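Local coordinates for protein cytochrome P450 (CYP102L1) (Mycobacterium phage Adler, PDB 6N6Q) that binds haem and, as a phage-encoded member of the cytochrome P450 family, probably works as a haem-dependent monooxygenase, at residues V300-W312 with D323-I335. Sequence-based numbering, arbitrary orientation.
Sequences VAAQARAEVDAMW and DQIAKLRYLRLVI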
loop_
_atom_site.group_PDB
_atom_site.type_symbol
_atom_site.label_atom_id
_atom_site.label_comp_id
_atom_site.label_asym_id
_atom_site.label_seq_id
_atom_site.Cartn_x
_atom_site.Cartn_y
_atom_site.Cartn_z
ATOM N N VAL A 300 -0.472 16.763 18.185
ATOM C CA VAL A 300 0.218 16.325 16.976
ATOM C C VAL A 300 -0.193 17.183 15.786
ATOM O O VAL A 300 0.652 17.609 14.988
ATOM C CB VAL A 300 -0.056 14.832 16.719
ATOM C CG1 VAL A 300 0.515 14.401 15.376
ATOM C CG2 VAL A 300 0.511 13.987 17.851
ATOM N N ALA A 301 -1.493 17.452 15.649
ATOM C CA ALA A 301 -1.965 18.293 14.555
ATOM C C ALA A 301 -1.361 19.688 14.633
ATOM O O ALA A 301 -1.056 20.298 13.603
ATOM C CB ALA A 301 -3.490 18.371 14.573
ATOM N N ALA A 302 -1.179 20.208 15.849
ATOM C CA ALA A 302 -0.588 21.532 16.006
ATOM C C ALA A 302 0.879 21.532 15.592
ATOM O O ALA A 302 1.333 22.433 14.877
ATOM C CB ALA A 302 -0.742 22.009 17.452
ATOM N N GLN A 303 1.637 20.524 16.030
ATOM C CA GLN A 303 3.058 20.479 15.703
ATOM C C GLN A 303 3.278 20.240 14.213
ATOM O O GLN A 303 4.218 20.785 13.623
ATOM C CB GLN A 303 3.753 19.402 16.536
ATOM C CG GLN A 303 5.264 19.387 16.385
ATOM C CD GLN A 303 5.957 18.537 17.433
ATOM O OE1 GLN A 303 5.325 18.049 18.373
ATOM N NE2 GLN A 303 7.265 18.356 17.278
ATOM N N ALA A 304 2.417 19.436 13.585
ATOM C CA ALA A 304 2.541 19.208 12.149
ATOM C C ALA A 304 2.098 20.432 11.356
ATOM O O ALA A 304 2.751 20.815 10.378
ATOM C CB ALA A 304 1.735 17.977 11.739
ATOM N N ARG A 305 0.992 21.060 11.766
ATOM C CA ARG A 305 0.534 22.262 11.078
ATOM C C ARG A 305 1.536 23.400 11.220
ATOM O O ARG A 305 1.622 24.262 10.338
ATOM C CB ARG A 305 -0.835 22.687 11.608
ATOM C CG ARG A 305 -1.674 23.470 10.613
ATOM C CD ARG A 305 -3.059 23.775 11.165
ATOM N NE ARG A 305 -3.777 22.568 11.567
ATOM C CZ ARG A 305 -4.496 21.812 10.742
ATOM N NH1 ARG A 305 -4.591 22.132 9.460
ATOM N NH2 ARG A 305 -5.118 20.732 11.199
ATOM N N ALA A 306 2.304 23.419 12.312
ATOM C CA ALA A 306 3.333 24.441 12.469
ATOM C C ALA A 306 4.531 24.172 11.570
ATOM O O ALA A 306 5.182 25.116 11.105
ATOM C CB ALA A 306 3.775 24.528 13.929
ATOM N N GLU A 307 4.839 22.898 11.312
ATOM C CA GLU A 307 5.969 22.571 10.451
ATOM C C GLU A 307 5.670 22.906 8.995
ATOM O O GLU A 307 6.559 23.353 8.260
ATOM C CB GLU A 307 6.331 21.095 10.597
ATOM C CG GLU A 307 7.665 20.718 9.974
ATOM C CD GLU A 307 7.933 19.226 10.030
ATOM O OE1 GLU A 307 7.058 18.445 9.595
ATOM O OE2 GLU A 307 9.014 18.832 10.519
ATOM N N VAL A 308 4.426 22.701 8.559
ATOM C CA VAL A 308 4.062 23.029 7.185
ATOM C C VAL A 308 3.771 24.514 7.011
ATOM O O VAL A 308 3.858 25.026 5.887
ATOM C CB VAL A 308 2.861 22.189 6.718
ATOM C CG1 VAL A 308 3.169 20.703 6.857
ATOM C CG2 VAL A 308 1.609 22.553 7.501
ATOM N N ASP A 309 3.427 25.222 8.090
ATOM C CA ASP A 309 3.278 26.671 7.997
ATOM C C ASP A 309 4.635 27.350 7.870
ATOM O O ASP A 309 4.780 28.327 7.124
ATOM C CB ASP A 309 2.523 27.209 9.213
ATOM C CG ASP A 309 1.034 26.924 9.149
ATOM O OD1 ASP A 309 0.587 26.293 8.168
ATOM O OD2 ASP A 309 0.310 27.329 10.086
ATOM N N ALA A 310 5.642 26.842 8.582
ATOM C CA ALA A 310 6.972 27.436 8.513
ATOM C C ALA A 310 7.636 27.180 7.167
ATOM O O ALA A 310 8.455 27.989 6.719
ATOM C CB ALA A 310 7.847 26.901 9.646
ATOM N N MET A 311 7.303 26.068 6.511
ATOM C CA MET A 311 7.904 25.769 5.216
ATOM C C MET A 311 7.302 26.625 4.107
ATOM O O MET A 311 8.034 27.156 3.265
ATOM C CB MET A 311 7.745 24.282 4.896
ATOM C CG MET A 311 8.415 23.847 3.602
ATOM S SD MET A 311 10.214 23.898 3.673
ATOM C CE MET A 311 10.535 22.674 4.939
ATOM N N TRP A 312 5.977 26.774 4.092
ATOM C CA TRP A 312 5.279 27.576 3.089
ATOM C C TRP A 312 4.398 28.589 3.807
ATOM O O TRP A 312 3.232 28.305 4.118
ATOM C CB TRP A 312 4.454 26.697 2.149
ATOM C CG TRP A 312 5.248 25.619 1.471
ATOM C CD1 TRP A 312 5.972 25.735 0.322
ATOM C CD2 TRP A 312 5.393 24.260 1.903
ATOM N NE1 TRP A 312 6.563 24.533 0.012
ATOM C CE2 TRP A 312 6.222 23.611 0.967
ATOM C CE3 TRP A 312 4.903 23.528 2.990
ATOM C CZ2 TRP A 312 6.575 22.267 1.085
ATOM C CZ3 TRP A 312 5.254 22.192 3.105
ATOM C CH2 TRP A 312 6.080 21.577 2.158
ATOM N N ASP A 323 12.853 19.180 -2.946
ATOM C CA ASP A 323 13.711 19.062 -1.772
ATOM C C ASP A 323 12.982 19.356 -0.467
ATOM O O ASP A 323 13.415 18.880 0.587
ATOM C CB ASP A 323 14.917 19.993 -1.907
ATOM C CG ASP A 323 15.996 19.419 -2.800
ATOM O OD1 ASP A 323 16.242 18.197 -2.725
ATOM O OD2 ASP A 323 16.599 20.190 -3.577
ATOM N N GLN A 324 11.891 20.123 -0.508
ATOM C CA GLN A 324 11.213 20.503 0.726
ATOM C C GLN A 324 10.480 19.340 1.379
ATOM O O GLN A 324 10.236 19.380 2.589
ATOM C CB GLN A 324 10.229 21.643 0.461
ATOM C CG GLN A 324 10.886 22.993 0.256
ATOM C CD GLN A 324 9.878 24.089 -0.032
ATOM O OE1 GLN A 324 8.827 23.842 -0.627
ATOM N NE2 GLN A 324 10.194 25.308 0.386
ATOM N N ILE A 325 10.130 18.306 0.611
ATOM C CA ILE A 325 9.277 17.244 1.134
ATOM C C ILE A 325 9.994 16.465 2.229
ATOM O O ILE A 325 9.451 16.255 3.319
ATOM C CB ILE A 325 8.811 16.324 -0.008
ATOM C CG1 ILE A 325 8.065 17.140 -1.065
ATOM C CG2 ILE A 325 7.936 15.205 0.530
ATOM C CD1 ILE A 325 7.040 18.097 -0.486
ATOM N N ALA A 326 11.229 16.035 1.965
ATOM C CA ALA A 326 11.977 15.273 2.957
ATOM C C ALA A 326 12.396 16.112 4.156
ATOM O O ALA A 326 12.787 15.541 5.181
ATOM C CB ALA A 326 13.211 14.639 2.315
ATOM N N LYS A 327 12.326 17.440 4.059
ATOM C CA LYS A 327 12.690 18.300 5.177
ATOM C C LYS A 327 11.591 18.401 6.228
ATOM O O LYS A 327 11.841 18.951 7.306
ATOM C CB LYS A 327 13.057 19.699 4.670
ATOM C CG LYS A 327 14.330 19.735 3.826
ATOM C CD LYS A 327 14.805 21.156 3.551
ATOM C CE LYS A 327 13.845 21.910 2.644
ATOM N NZ LYS A 327 14.413 23.199 2.151
ATOM N N LEU A 328 10.396 17.888 5.947
ATOM C CA LEU A 328 9.306 17.871 6.923
ATOM C C LEU A 328 9.512 16.668 7.834
ATOM O O LEU A 328 8.963 15.588 7.611
ATOM C CB LEU A 328 7.954 17.822 6.220
ATOM C CG LEU A 328 7.643 18.985 5.278
ATOM C CD1 LEU A 328 6.330 18.754 4.544
ATOM C CD2 LEU A 328 7.606 20.299 6.043
ATOM N N ARG A 329 10.319 16.863 8.879
ATOM C CA ARG A 329 10.680 15.755 9.762
ATOM C C ARG A 329 9.475 15.246 10.544
ATOM O O ARG A 329 9.223 14.036 10.594
ATOM C CB ARG A 329 11.789 16.184 10.723
ATOM C CG ARG A 329 11.868 15.318 11.973
ATOM C CD ARG A 329 12.763 15.927 13.037
ATOM N NE ARG A 329 12.520 15.338 14.352
ATOM C CZ ARG A 329 13.128 14.250 14.812
ATOM N NH1 ARG A 329 14.023 13.620 14.062
ATOM N NH2 ARG A 329 12.840 13.789 16.023
ATOM N N TYR A 330 8.722 16.153 11.172
ATOM C CA TYR A 330 7.643 15.715 12.052
ATOM C C TYR A 330 6.510 15.066 11.270
ATOM O O TYR A 330 5.919 14.083 11.729
ATOM C CB TYR A 330 7.118 16.886 12.880
ATOM C CG TYR A 330 6.112 16.457 13.923
ATOM C CD1 TYR A 330 6.524 15.843 15.098
ATOM C CD2 TYR A 330 4.751 16.655 13.729
ATOM C CE1 TYR A 330 5.610 15.443 16.054
ATOM C CE2 TYR A 330 3.830 16.258 14.680
ATOM C CZ TYR A 330 4.266 15.652 15.840
ATOM O OH TYR A 330 3.354 15.256 16.791
ATOM N N LEU A 331 6.188 15.599 10.088
ATOM C CA LEU A 331 5.152 14.979 9.268
ATOM C C LEU A 331 5.562 13.581 8.825
ATOM O O LEU A 331 4.710 12.694 8.698
ATOM C CB LEU A 331 4.836 15.857 8.059
ATOM C CG LEU A 331 3.559 15.501 7.296
ATOM C CD1 LEU A 331 2.380 15.397 8.254
ATOM C CD2 LEU A 331 3.277 16.526 6.211
ATOM N N ARG A 332 6.858 13.363 8.594
ATOM C CA ARG A 332 7.341 12.016 8.311
ATOM C C ARG A 332 7.170 11.109 9.525
ATOM O O ARG A 332 6.862 9.919 9.383
ATOM C CB ARG A 332 8.805 12.071 7.875
ATOM C CG ARG A 332 9.476 10.713 7.727
ATOM C CD ARG A 332 8.769 9.836 6.700
ATOM N NE ARG A 332 9.541 8.631 6.414
ATOM C CZ ARG A 332 10.413 8.527 5.416
ATOM N NH1 ARG A 332 10.617 9.555 4.602
ATOM N NH2 ARG A 332 11.080 7.396 5.230
ATOM N N LEU A 333 7.356 11.655 10.729
ATOM C CA LEU A 333 7.152 10.861 11.936
ATOM C C LEU A 333 5.680 10.538 12.154
ATOM O O LEU A 333 5.357 9.530 12.791
ATOM C CB LEU A 333 7.720 11.591 13.155
ATOM C CG LEU A 333 9.239 11.755 13.202
ATOM C CD1 LEU A 333 9.667 12.369 14.527
ATOM C CD2 LEU A 333 9.932 10.422 12.975
ATOM N N VAL A 334 4.779 11.376 11.641
ATOM C CA VAL A 334 3.352 11.087 11.754
ATOM C C VAL A 334 2.984 9.893 10.884
ATOM O O VAL A 334 2.263 8.985 11.315
ATOM C CB VAL A 334 2.520 12.330 11.389
ATOM C CG1 VAL A 334 1.035 12.004 11.409
ATOM C CG2 VAL A 334 2.825 13.473 12.343
ATOM N N ILE A 335 3.480 9.871 9.644
ATOM C CA ILE A 335 3.179 8.766 8.742
ATOM C C ILE A 335 3.817 7.478 9.243
ATOM O O ILE A 335 3.234 6.394 9.123
ATOM C CB ILE A 335 3.638 9.101 7.312
ATOM C CG1 ILE A 335 3.074 10.450 6.875
ATOM C CG2 ILE A 335 3.201 8.012 6.349
ATOM C CD1 ILE A 335 3.459 10.837 5.470
#
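Helix 300-311 and helix 329-335 run roughly antiparallel, their axes 9.0 Å apart at closest approach and 139° between directions, and Ala304 lies against Leu331 where the backbones draw nearest. In the cytochrome P450 fold these correspond to helices J and K, with the short helix 322-326 between them, and the pair illustrates how a glutamate can hold the start of a neighbouring helix. Glu307 reaches across with CG anti to its own backbone nitrogen (chi1 -168°) and the chain extended, which brings the carboxylate to the first turn after the N-cap residue Leu328. There Glu307 OE2 accepts from Tyr330 N at 2.8 Å in a nearly straight bond, while Glu307 OE1 accepts from Leu331 N at 3.0 Å; both are met on the syn side, slightly out of the carboxylate plane. The positive end of the helix dipole would be expected to favour the charged carboxylate here.

Tyr330 fits as a knob among Val300, Gln303, Ala304 and Glu307. The side chain of Gln303 lies over one face of the Tyr330 ring, its amide nearly parallel to the ring and Gln303 CG 3.7 Å from the ring centroid in a CH-pi contact, whereas Ala304 CB meets the ring edge in plane. The phenol oxygen ends against both methyls of Val300, a residue that also touches Leu294 of helix 265-296.

Toward the other end, Met311 bends at chi2 and chi3, setting its CE against Leu328 CD2 and Lys327 CB. Its CG lies over the indole of Trp312, and Phe320 meets that residue edge-to-face. Leu328 CD1 approaches the indole edge, 3.7 Å from Trp312 CH2. Beside it, the Gln324 amide stands almost perpendicular to the indole, and Met311 SD lies 3.6 Å from Gln324 NE2.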